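Local coordinates for ricin B lectin (Clostridium thermocellum, PDB 3VSF), which is an exo-beta-1,3-galactanase that joins a family 43 glycoside hydrolase module to a ricin-type beta-trefoil carbohydrate-binding module, at residues 368-372 and 473-477; 324-328 and 338-344; 166-170 and 179-184; 129-135 and 148-154. One frame throughout, in Å; residues are numbered along the deposited sequence.

Contact 1: 368-372 and 473-477; sequences KNSGK and WSTED
Lys372 reaches across to residues 473-477 with its ammonium end, NZ donating to the backbone O of Thr475 at 3.3 Å. The nitrogen comes in tilted 33° from the plane of that carbonyl. Bends at chi2 and chi4 bring it there and lay the last methylene groups against the carboxylate of Asp477. The two side chains cross at about a right angle, and CE of Lys372 meets OD1 of Asp477 at 3.1 Å. Lys372 NZ stays 4.6 Å from the same OD1, too far for a salt bridge though the opposite charges would probably still attract; OD1 itself is hydrogen-bonded to the hydroxyl of Thr391. At the other end of the contact Asn369 stands upright against Trp473, amide and indole planes 85° apart. Its CG, anti to the backbone N (chi1 175°), sends OD1 to the ring edge, in plane and 3.8 Å from CE3 of Trp473, while ND2 turns to the Trp473 carbonyl O, 3.4 Å away. Between these two arms Ser370 packs its CB on Ser474 O at 3.6 Å. Its OG accepts from Lys372 N at 3.1 Å, an ST turn, and is also hydrogen-bonded to Asn367 and Gln389. Both segments are surface loops of the beta-trefoil: 368-372 leads from strand 363-367 into 373-376, and 473-477 from 467-470 into 479-484. Gln389, on strand 385-390, bonds Ser370 OG and Glu476 O and thus ties both loops to a strand that pairs with 373-376 and 479-484.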
# COMPACT_ATOMS: atom_id res chain seq x y z
N LYS A 368 24.04 30.08 -5.12
CA LYS A 368 25.21 30.94 -5.06
C LYS A 368 25.04 32.19 -5.92
O LYS A 368 25.32 33.30 -5.48
CB LYS A 368 26.46 30.18 -5.48
CG LYS A 368 27.71 31.04 -5.60
CD LYS A 368 28.01 31.76 -4.29
CE LYS A 368 29.23 32.67 -4.43
NZ LYS A 368 29.50 33.43 -3.18
N ASN A 369 24.56 31.99 -7.15
CA ASN A 369 24.44 33.08 -8.10
C ASN A 369 23.30 34.05 -7.81
O ASN A 369 23.48 35.27 -7.86
CB ASN A 369 24.30 32.53 -9.52
CG ASN A 369 24.05 33.62 -10.55
OD1 ASN A 369 24.96 34.34 -10.95
ND2 ASN A 369 22.80 33.75 -10.98
N SER A 370 22.12 33.51 -7.50
CA SER A 370 20.93 34.34 -7.31
C SER A 370 20.73 34.77 -5.87
O SER A 370 20.20 35.85 -5.60
CB SER A 370 19.69 33.60 -7.80
OG SER A 370 19.42 32.47 -6.99
N GLY A 371 21.16 33.93 -4.94
CA GLY A 371 20.95 34.18 -3.52
C GLY A 371 19.56 33.76 -3.09
O GLY A 371 19.18 33.90 -1.93
N LYS A 372 18.79 33.24 -4.05
CA LYS A 372 17.45 32.74 -3.77
C LYS A 372 17.53 31.31 -3.22
O LYS A 372 18.56 30.65 -3.35
CB LYS A 372 16.59 32.76 -5.04
CG LYS A 372 16.41 34.14 -5.65
CD LYS A 372 15.53 35.02 -4.77
CE LYS A 372 15.25 36.36 -5.43
NZ LYS A 372 16.49 37.16 -5.65
N TRP A 473 20.28 30.87 -15.53
CA TRP A 473 20.97 31.69 -14.54
C TRP A 473 20.05 32.74 -13.92
O TRP A 473 20.51 33.78 -13.46
CB TRP A 473 22.18 32.38 -15.17
CG TRP A 473 23.28 31.46 -15.59
CD1 TRP A 473 23.24 30.54 -16.60
CD2 TRP A 473 24.59 31.37 -15.02
NE1 TRP A 473 24.44 29.88 -16.69
CE2 TRP A 473 25.29 30.38 -15.73
CE3 TRP A 473 25.24 32.04 -13.97
CZ2 TRP A 473 26.61 30.03 -15.43
CZ3 TRP A 473 26.55 31.69 -13.68
CH2 TRP A 473 27.21 30.70 -14.40
N SER A 474 18.75 32.46 -13.92
CA SER A 474 17.77 33.41 -13.40
C SER A 474 18.14 33.92 -12.02
O SER A 474 18.62 33.16 -11.17
CB SER A 474 16.37 32.78 -13.36
OG SER A 474 15.44 33.69 -12.80
N THR A 475 17.92 35.21 -11.80
CA THR A 475 18.25 35.84 -10.53
C THR A 475 16.99 36.40 -9.88
O THR A 475 17.05 37.09 -8.86
CB THR A 475 19.28 36.97 -10.73
OG1 THR A 475 19.61 37.55 -9.46
CG2 THR A 475 18.73 38.04 -11.65
N GLU A 476 15.84 36.10 -10.47
CA GLU A 476 14.56 36.64 -10.00
C GLU A 476 13.70 35.58 -9.33
O GLU A 476 13.98 34.39 -9.41
CB GLU A 476 13.80 37.27 -11.17
CG GLU A 476 14.62 38.29 -11.96
CD GLU A 476 15.05 39.46 -11.11
OE1 GLU A 476 14.24 39.93 -10.28
OE2 GLU A 476 16.20 39.92 -11.27
N ASP A 477 12.63 36.03 -8.67
CA ASP A 477 11.68 35.13 -8.04
C ASP A 477 10.92 34.31 -9.08
O ASP A 477 10.54 34.83 -10.13
CB ASP A 477 10.69 35.90 -7.17
CG ASP A 477 11.28 36.34 -5.85
OD1 ASP A 477 12.19 35.64 -5.35
OD2 ASP A 477 10.83 37.36 -5.30

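Contact 2: 324-328 and 338-344; sequences VWLPL and LPYYDSV
Leu326 pushes its isobutyl group into the bend of residues 338-344 and loses more surface to the contact than any other residue. Its CG lies anti to the carbonyl carbon (chi1 -56°), and the two methyls part from there. CD1 meets the backbone O of Pro339 at 3.3 Å and CD1 of Leu338 at 3.5 Å; CD2 turns the other way along the bend, to the backbone N of Tyr341 at 3.6 Å and, more loosely, to the ring of Tyr340 and CG2 of Val344. Leu338 crosses Leu326 at about a right angle. While its CD1 holds the leucine tip, its CD2 rests on the carbonyl O of Pro327, 3.3 Å away, and also nears the side chain of Leu328. Pro327 uses its ring instead: CG touches CE2 of Tyr341 at 3.8 Å, the two side chains crossing at about a right angle, and lies 4.2 Å from CG of Pro339. The segments are thus joined by aliphatic and ring carbons packed on one another and on backbone atoms, while their backbone hydrogen bonds go to other parts of the chain. Leu326 and Leu328 pair with Tyr305 and Tyr303 on strand 301-309, and Tyr340 with Ser439 of the lectin module, close to the galactose-binding Asn440. Strand 322-330 belongs to the last of five four-stranded antiparallel sheets, the blades of the five-bladed beta-propeller characteristic of family 43 glycoside hydrolases; residues 338-344 fold back over it as the chain leaves the propeller for the small sheet built with strands 41-43 and 352-355.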
# COMPACT_ATOMS: atom_id res chain seq x y z
N VAL A 324 4.73 -5.06 4.12
CA VAL A 324 4.92 -3.68 3.67
C VAL A 324 3.66 -2.86 3.92
O VAL A 324 2.65 -3.04 3.24
CB VAL A 324 5.27 -3.62 2.17
CG1 VAL A 324 5.24 -2.18 1.67
CG2 VAL A 324 6.64 -4.25 1.92
N TRP A 325 3.72 -1.96 4.89
CA TRP A 325 2.59 -1.10 5.20
C TRP A 325 2.86 0.34 4.78
O TRP A 325 3.91 0.91 5.10
CB TRP A 325 2.25 -1.15 6.70
CG TRP A 325 1.65 -2.46 7.12
CD1 TRP A 325 1.53 -3.59 6.37
CD2 TRP A 325 1.08 -2.76 8.40
NE1 TRP A 325 0.92 -4.58 7.11
CE2 TRP A 325 0.64 -4.10 8.36
CE3 TRP A 325 0.91 -2.03 9.58
CZ2 TRP A 325 0.03 -4.72 9.45
CZ3 TRP A 325 0.30 -2.65 10.66
CH2 TRP A 325 -0.13 -3.98 10.59
N LEU A 326 1.91 0.93 4.06
CA LEU A 326 2.04 2.29 3.57
C LEU A 326 0.70 3.01 3.67
O LEU A 326 -0.35 2.37 3.69
CB LEU A 326 2.51 2.29 2.12
CG LEU A 326 3.81 1.54 1.81
CD1 LEU A 326 4.00 1.40 0.32
CD2 LEU A 326 5.00 2.25 2.44
N PRO A 327 0.73 4.34 3.76
CA PRO A 327 -0.51 5.12 3.78
C PRO A 327 -1.09 5.28 2.38
O PRO A 327 -0.34 5.54 1.43
CB PRO A 327 -0.05 6.48 4.31
CG PRO A 327 1.36 6.59 3.87
CD PRO A 327 1.92 5.19 3.93
N LEU A 328 -2.40 5.11 2.25
CA LEU A 328 -3.08 5.33 0.97
C LEU A 328 -3.69 6.72 0.96
O LEU A 328 -4.69 6.98 1.63
CB LEU A 328 -4.16 4.27 0.75
CG LEU A 328 -4.95 4.38 -0.56
CD1 LEU A 328 -4.02 4.23 -1.76
CD2 LEU A 328 -6.07 3.36 -0.61
N LEU A 338 -0.01 6.22 -3.63
CA LEU A 338 0.55 5.21 -2.74
C LEU A 338 2.07 5.35 -2.68
O LEU A 338 2.78 4.72 -3.46
CB LEU A 338 0.14 3.81 -3.19
CG LEU A 338 0.31 2.65 -2.20
CD1 LEU A 338 1.73 2.10 -2.23
CD2 LEU A 338 -0.08 3.08 -0.79
N PRO A 339 2.56 6.19 -1.76
CA PRO A 339 3.99 6.47 -1.62
C PRO A 339 4.72 5.38 -0.85
O PRO A 339 4.10 4.69 -0.04
CB PRO A 339 4.00 7.77 -0.82
CG PRO A 339 2.79 7.66 0.04
CD PRO A 339 1.75 6.95 -0.79
N TYR A 340 6.01 5.24 -1.09
CA TYR A 340 6.82 4.28 -0.34
C TYR A 340 7.74 4.97 0.65
O TYR A 340 8.63 5.74 0.26
CB TYR A 340 7.64 3.40 -1.27
CG TYR A 340 8.63 2.51 -0.54
CD1 TYR A 340 8.23 1.31 0.03
CD2 TYR A 340 9.96 2.88 -0.41
CE1 TYR A 340 9.12 0.50 0.70
CE2 TYR A 340 10.87 2.08 0.26
CZ TYR A 340 10.44 0.89 0.82
OH TYR A 340 11.34 0.09 1.48
N TYR A 341 7.53 4.70 1.93
CA TYR A 341 8.41 5.19 2.98
C TYR A 341 9.13 4.01 3.61
O TYR A 341 8.48 3.06 4.06
CB TYR A 341 7.61 5.94 4.04
CG TYR A 341 6.77 7.07 3.50
CD1 TYR A 341 7.23 7.89 2.48
CD2 TYR A 341 5.49 7.31 4.00
CE1 TYR A 341 6.46 8.93 1.99
CE2 TYR A 341 4.71 8.34 3.51
CZ TYR A 341 5.20 9.15 2.50
OH TYR A 341 4.42 10.17 2.01
N ASP A 342 10.46 4.05 3.64
CA ASP A 342 11.23 2.97 4.23
C ASP A 342 10.85 2.79 5.69
O ASP A 342 11.01 1.71 6.26
CB ASP A 342 12.73 3.23 4.08
CG ASP A 342 13.56 1.97 4.22
OD1 ASP A 342 13.76 1.28 3.20
OD2 ASP A 342 14.01 1.68 5.35
N SER A 343 10.35 3.86 6.30
CA SER A 343 9.86 3.83 7.67
C SER A 343 8.59 4.66 7.78
O SER A 343 8.53 5.79 7.29
CB SER A 343 10.92 4.36 8.64
OG SER A 343 12.09 3.56 8.59
N VAL A 344 7.57 4.10 8.43
CA VAL A 344 6.28 4.77 8.54
C VAL A 344 5.90 5.02 10.00
O VAL A 344 6.02 4.13 10.84
CB VAL A 344 5.16 3.95 7.86
CG1 VAL A 344 3.81 4.61 8.09
CG2 VAL A 344 5.45 3.80 6.38

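Contact 3: 166-170 and 179-184; sequences FRPMQ and LPGYMS
Arg167 threads past the backbone of residues 179-183 along its whole length. CB sits 3.3 Å from the carbonyl O of Tyr182, and CG remains near the same oxygen. CD passes the O of Pro180 at 3.3 Å; there the chain bends (chi3 71°) and turns the guanidinium toward Gly181. NE donates to Gly181 O at 3.0 Å, from above the plane of that carbonyl, and NH2 adds a weak second bond to the same oxygen. CZ lies under Leu179, whose CB is centred 3.6 Å above the guanidinium plane, while CA of Met183 covers the opposite face nearer its rim. At the tip Arg167 NH1 meets CD1 of Leu179 at 3.6 Å, and NH2 touches CG of Met183. Beside this arm Tyr182 N donates to Pro168 O at 3.0 Å, and CG of Met169 packs on CD2 of Tyr182. The cation is thus gripped by main-chain oxygen and sandwiched by aliphatic groups, with no carboxylate from either segment; its charge would probably be offset in part by carbonyl dipoles, and the bond from NE and the weak one from NH2, both to Gly181 O, would limit how far the guanidinium can turn.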
# COMPACT_ATOMS: atom_id res chain seq x y z
N PHE A 166 -16.83 -24.22 -0.99
CA PHE A 166 -17.70 -24.32 -2.16
C PHE A 166 -17.32 -23.34 -3.25
O PHE A 166 -16.70 -22.31 -2.99
CB PHE A 166 -19.14 -24.07 -1.74
CG PHE A 166 -19.40 -22.66 -1.29
CD1 PHE A 166 -19.98 -21.74 -2.14
CD2 PHE A 166 -19.04 -22.25 -0.01
CE1 PHE A 166 -20.21 -20.44 -1.72
CE2 PHE A 166 -19.26 -20.96 0.41
CZ PHE A 166 -19.85 -20.05 -0.45
N ARG A 167 -17.71 -23.66 -4.48
CA ARG A 167 -17.59 -22.72 -5.59
C ARG A 167 -18.91 -21.97 -5.73
O ARG A 167 -19.95 -22.59 -5.97
CB ARG A 167 -17.25 -23.47 -6.88
CG ARG A 167 -15.91 -24.19 -6.84
CD ARG A 167 -15.83 -25.27 -7.90
NE ARG A 167 -15.71 -24.73 -9.25
CZ ARG A 167 -14.57 -24.62 -9.92
NH1 ARG A 167 -13.43 -25.01 -9.36
NH2 ARG A 167 -14.56 -24.12 -11.14
N PRO A 168 -18.87 -20.64 -5.58
CA PRO A 168 -20.07 -19.80 -5.62
C PRO A 168 -21.02 -20.19 -6.74
O PRO A 168 -20.57 -20.55 -7.83
CB PRO A 168 -19.50 -18.41 -5.87
CG PRO A 168 -18.16 -18.44 -5.22
CD PRO A 168 -17.64 -19.84 -5.43
N MET A 169 -22.32 -20.14 -6.47
CA MET A 169 -23.34 -20.44 -7.47
C MET A 169 -23.21 -21.88 -7.97
O MET A 169 -23.30 -22.14 -9.17
CB MET A 169 -23.24 -19.47 -8.65
CG MET A 169 -22.80 -18.06 -8.28
SD MET A 169 -24.03 -17.11 -7.38
CE MET A 169 -25.25 -16.84 -8.66
N GLN A 170 -23.02 -22.82 -7.04
CA GLN A 170 -22.89 -24.23 -7.40
C GLN A 170 -24.22 -24.83 -7.83
O GLN A 170 -24.28 -25.64 -8.75
CB GLN A 170 -22.31 -25.03 -6.22
CG GLN A 170 -20.86 -25.43 -6.40
CD GLN A 170 -20.33 -26.24 -5.23
OE1 GLN A 170 -21.03 -26.44 -4.23
NE2 GLN A 170 -19.10 -26.72 -5.34
N LEU A 179 -15.62 -27.69 -13.90
CA LEU A 179 -16.34 -27.95 -12.65
C LEU A 179 -17.56 -27.06 -12.48
O LEU A 179 -17.65 -25.99 -13.07
CB LEU A 179 -15.39 -27.79 -11.45
CG LEU A 179 -14.22 -28.77 -11.38
CD1 LEU A 179 -13.34 -28.47 -10.17
CD2 LEU A 179 -14.71 -30.21 -11.36
N PRO A 180 -18.53 -27.52 -11.67
CA PRO A 180 -19.73 -26.74 -11.37
C PRO A 180 -19.43 -25.62 -10.37
O PRO A 180 -18.73 -25.85 -9.38
CB PRO A 180 -20.66 -27.77 -10.73
CG PRO A 180 -19.74 -28.76 -10.10
CD PRO A 180 -18.56 -28.85 -11.03
N GLY A 181 -19.95 -24.43 -10.63
CA GLY A 181 -19.72 -23.29 -9.77
C GLY A 181 -18.56 -22.43 -10.23
O GLY A 181 -17.57 -22.94 -10.75
N TYR A 182 -18.70 -21.12 -10.05
CA TYR A 182 -17.66 -20.18 -10.42
C TYR A 182 -16.37 -20.44 -9.65
O TYR A 182 -16.39 -20.73 -8.46
CB TYR A 182 -18.12 -18.75 -10.15
CG TYR A 182 -19.24 -18.27 -11.05
CD1 TYR A 182 -19.22 -18.55 -12.41
CD2 TYR A 182 -20.31 -17.55 -10.54
CE1 TYR A 182 -20.24 -18.12 -13.24
CE2 TYR A 182 -21.33 -17.12 -11.36
CZ TYR A 182 -21.29 -17.40 -12.71
OH TYR A 182 -22.31 -16.97 -13.53
N MET A 183 -15.23 -20.34 -10.35
CA MET A 183 -13.94 -20.46 -9.69
C MET A 183 -13.75 -19.31 -8.72
O MET A 183 -14.26 -18.21 -8.94
CB MET A 183 -12.81 -20.48 -10.72
CG MET A 183 -12.89 -21.62 -11.73
SD MET A 183 -11.43 -21.76 -12.77
CE MET A 183 -10.19 -22.22 -11.57
N SER A 184 -13.02 -19.56 -7.64
CA SER A 184 -12.81 -18.54 -6.61
C SER A 184 -11.44 -18.70 -5.95
O SER A 184 -11.27 -19.53 -5.06
CB SER A 184 -13.91 -18.60 -5.56
OG SER A 184 -13.67 -17.70 -4.50

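Contact 4: 129-135 and 148-154; sequences GEFVMWM and AAVAYSK
Phe131 and Ser153 open the backbone pairing of this antiparallel hairpin, with Phe131 N to Ser153 O at 2.8 Å and Ser153 N to Phe131 O at 3.0 Å. Met133 and Ala151 form the next hydrogen-bonded pair, Met133 N meeting Ala151 O almost straight (178° at the hydrogen). Met135 and Ala149 close the register less tightly: Ala149 N donates to Met135 O at 3.2 Å, but the return bond is weak. In the non-hydrogen-bonded pairs between them, CA-H groups lean on carbonyls, as Val150 CA does on Met133 O. The strands, 131-138 and 147-153, are the two inner ones of a four-stranded blade in the family 43 beta-propeller, flanked by 116-124 and 161-166. Apolar packing differs on the two faces. On that of Val132, Trp134, Val150 and Tyr152, CG2 of Val150 sits over the six-membered ring of Trp134 in a CH-pi contact, 3.4 Å from its centroid and 13° off the normal, and CG1 of Val150 meets CG1 of Val132 at 3.9 Å. The indole is fixed further by NE1 bonding to Tyr218 O. On the other face CG of Met135, between its backbone N and carbonyl carbon (chi1 70°), presses on CB of Ala149 at 3.5 Å. Charge gathers at the open end of the hairpin: Lys154 NZ forms a salt bridge with Glu130 OE2 at 3.2 Å, from above the carboxylate plane. Glu130 OE1 pairs with Lys219, which also makes a cation-pi contact with Tyr152.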
# COMPACT_ATOMS: atom_id res chain seq x y z
N GLY A 129 -24.20 -10.11 15.17
CA GLY A 129 -23.26 -9.84 16.25
C GLY A 129 -22.14 -10.86 16.27
O GLY A 129 -21.47 -11.04 17.29
N GLU A 130 -21.95 -11.54 15.15
CA GLU A 130 -20.91 -12.56 15.03
C GLU A 130 -19.96 -12.23 13.88
O GLU A 130 -20.35 -11.62 12.89
CB GLU A 130 -21.54 -13.94 14.83
CG GLU A 130 -22.41 -14.06 13.60
CD GLU A 130 -23.21 -15.34 13.57
OE1 GLU A 130 -23.97 -15.56 12.59
OE2 GLU A 130 -23.09 -16.14 14.52
N PHE A 131 -18.70 -12.64 14.03
CA PHE A 131 -17.68 -12.36 13.03
C PHE A 131 -17.58 -13.46 11.99
O PHE A 131 -17.25 -14.60 12.31
CB PHE A 131 -16.32 -12.16 13.71
CG PHE A 131 -16.29 -11.01 14.69
CD1 PHE A 131 -15.93 -9.74 14.28
CD2 PHE A 131 -16.62 -11.21 16.02
CE1 PHE A 131 -15.89 -8.69 15.17
CE2 PHE A 131 -16.59 -10.16 16.92
CZ PHE A 131 -16.23 -8.90 16.49
N VAL A 132 -17.86 -13.11 10.74
CA VAL A 132 -17.79 -14.07 9.64
C VAL A 132 -16.44 -14.00 8.95
O VAL A 132 -15.93 -12.91 8.65
CB VAL A 132 -18.91 -13.82 8.61
CG1 VAL A 132 -18.82 -14.83 7.47
CG2 VAL A 132 -20.27 -13.88 9.28
N MET A 133 -15.84 -15.16 8.69
CA MET A 133 -14.52 -15.23 8.07
C MET A 133 -14.55 -15.96 6.73
O MET A 133 -15.06 -17.07 6.63
CB MET A 133 -13.53 -15.91 9.01
CG MET A 133 -12.21 -16.29 8.35
SD MET A 133 -11.05 -17.03 9.51
CE MET A 133 -9.81 -17.67 8.38
N TRP A 134 -14.00 -15.32 5.70
CA TRP A 134 -13.90 -15.92 4.38
C TRP A 134 -12.44 -16.18 4.01
O TRP A 134 -11.54 -15.64 4.65
CB TRP A 134 -14.56 -15.02 3.33
CG TRP A 134 -16.05 -14.95 3.47
CD1 TRP A 134 -16.75 -14.23 4.39
CD2 TRP A 134 -17.01 -15.63 2.66
NE1 TRP A 134 -18.10 -14.42 4.20
CE2 TRP A 134 -18.29 -15.28 3.14
CE3 TRP A 134 -16.93 -16.51 1.57
CZ2 TRP A 134 -19.46 -15.77 2.58
CZ3 TRP A 134 -18.10 -16.99 1.01
CH2 TRP A 134 -19.35 -16.62 1.52
N MET A 135 -12.22 -17.00 2.99
CA MET A 135 -10.87 -17.37 2.59
C MET A 135 -10.85 -18.12 1.26
O MET A 135 -11.88 -18.29 0.62
CB MET A 135 -10.21 -18.21 3.68
CG MET A 135 -10.79 -19.61 3.81
SD MET A 135 -10.93 -20.15 5.53
CE MET A 135 -12.26 -19.10 6.11
N ALA A 148 -14.26 -21.03 -2.35
CA ALA A 148 -14.20 -20.19 -1.17
C ALA A 148 -14.56 -21.00 0.07
O ALA A 148 -15.23 -22.03 -0.04
CB ALA A 148 -15.12 -19.00 -1.31
N ALA A 149 -14.13 -20.54 1.23
CA ALA A 149 -14.45 -21.21 2.49
C ALA A 149 -14.97 -20.20 3.50
O ALA A 149 -14.63 -19.02 3.44
CB ALA A 149 -13.23 -21.93 3.03
N VAL A 150 -15.79 -20.66 4.43
CA VAL A 150 -16.42 -19.77 5.40
C VAL A 150 -16.30 -20.30 6.83
O VAL A 150 -16.26 -21.50 7.06
CB VAL A 150 -17.91 -19.55 5.07
CG1 VAL A 150 -18.49 -18.45 5.94
CG2 VAL A 150 -18.09 -19.21 3.60
N ALA A 151 -16.25 -19.37 7.78
CA ALA A 151 -16.23 -19.71 9.20
C ALA A 151 -16.81 -18.53 9.98
O ALA A 151 -17.11 -17.49 9.40
CB ALA A 151 -14.82 -20.00 9.66
N TYR A 152 -16.97 -18.70 11.29
CA TYR A 152 -17.50 -17.62 12.11
C TYR A 152 -17.31 -17.87 13.61
O TYR A 152 -17.04 -18.99 14.03
CB TYR A 152 -18.98 -17.36 11.80
CG TYR A 152 -19.91 -18.46 12.27
CD1 TYR A 152 -20.70 -18.29 13.40
CD2 TYR A 152 -20.00 -19.66 11.58
CE1 TYR A 152 -21.56 -19.28 13.83
CE2 TYR A 152 -20.86 -20.66 12.00
CZ TYR A 152 -21.63 -20.47 13.13
OH TYR A 152 -22.48 -21.46 13.55
N SER A 153 -17.46 -16.81 14.39
CA SER A 153 -17.30 -16.88 15.84
C SER A 153 -18.06 -15.74 16.51
O SER A 153 -18.28 -14.69 15.90
CB SER A 153 -15.82 -16.82 16.21
OG SER A 153 -15.65 -16.80 17.62
N LYS A 154 -18.47 -15.95 17.75
CA LYS A 154 -19.17 -14.92 18.51
C LYS A 154 -18.20 -13.83 18.96
O LYS A 154 -18.60 -12.69 19.22
CB LYS A 154 -19.88 -15.53 19.72
CG LYS A 154 -20.93 -16.56 19.37
CD LYS A 154 -22.07 -15.95 18.56
CE LYS A 154 -23.15 -16.97 18.26
NZ LYS A 154 -24.28 -16.38 17.49

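Contacts 2 and 4 are buried, contact 3 partly so, and contact 1 lies at the surface of the lectin module, its centre about 64 Å from that of contact 4. Contacts 3 and 4 share a blade: Phe166, at the start of contact 3, ends the strand beside 147-153, pairs its O with Ala148 N and packs on Trp134 and Val150. Contact 2 lies near the chain's centre, where propeller and trefoil meet. The chemistry varies accordingly: regular strand bonding with apolar faces in contact 4, side-chain packing without cross-segment hydrogen bonds in contact 2, an arginine gripped by main-chain oxygen in contact 3, and polar loop-to-loop touching in contact 1.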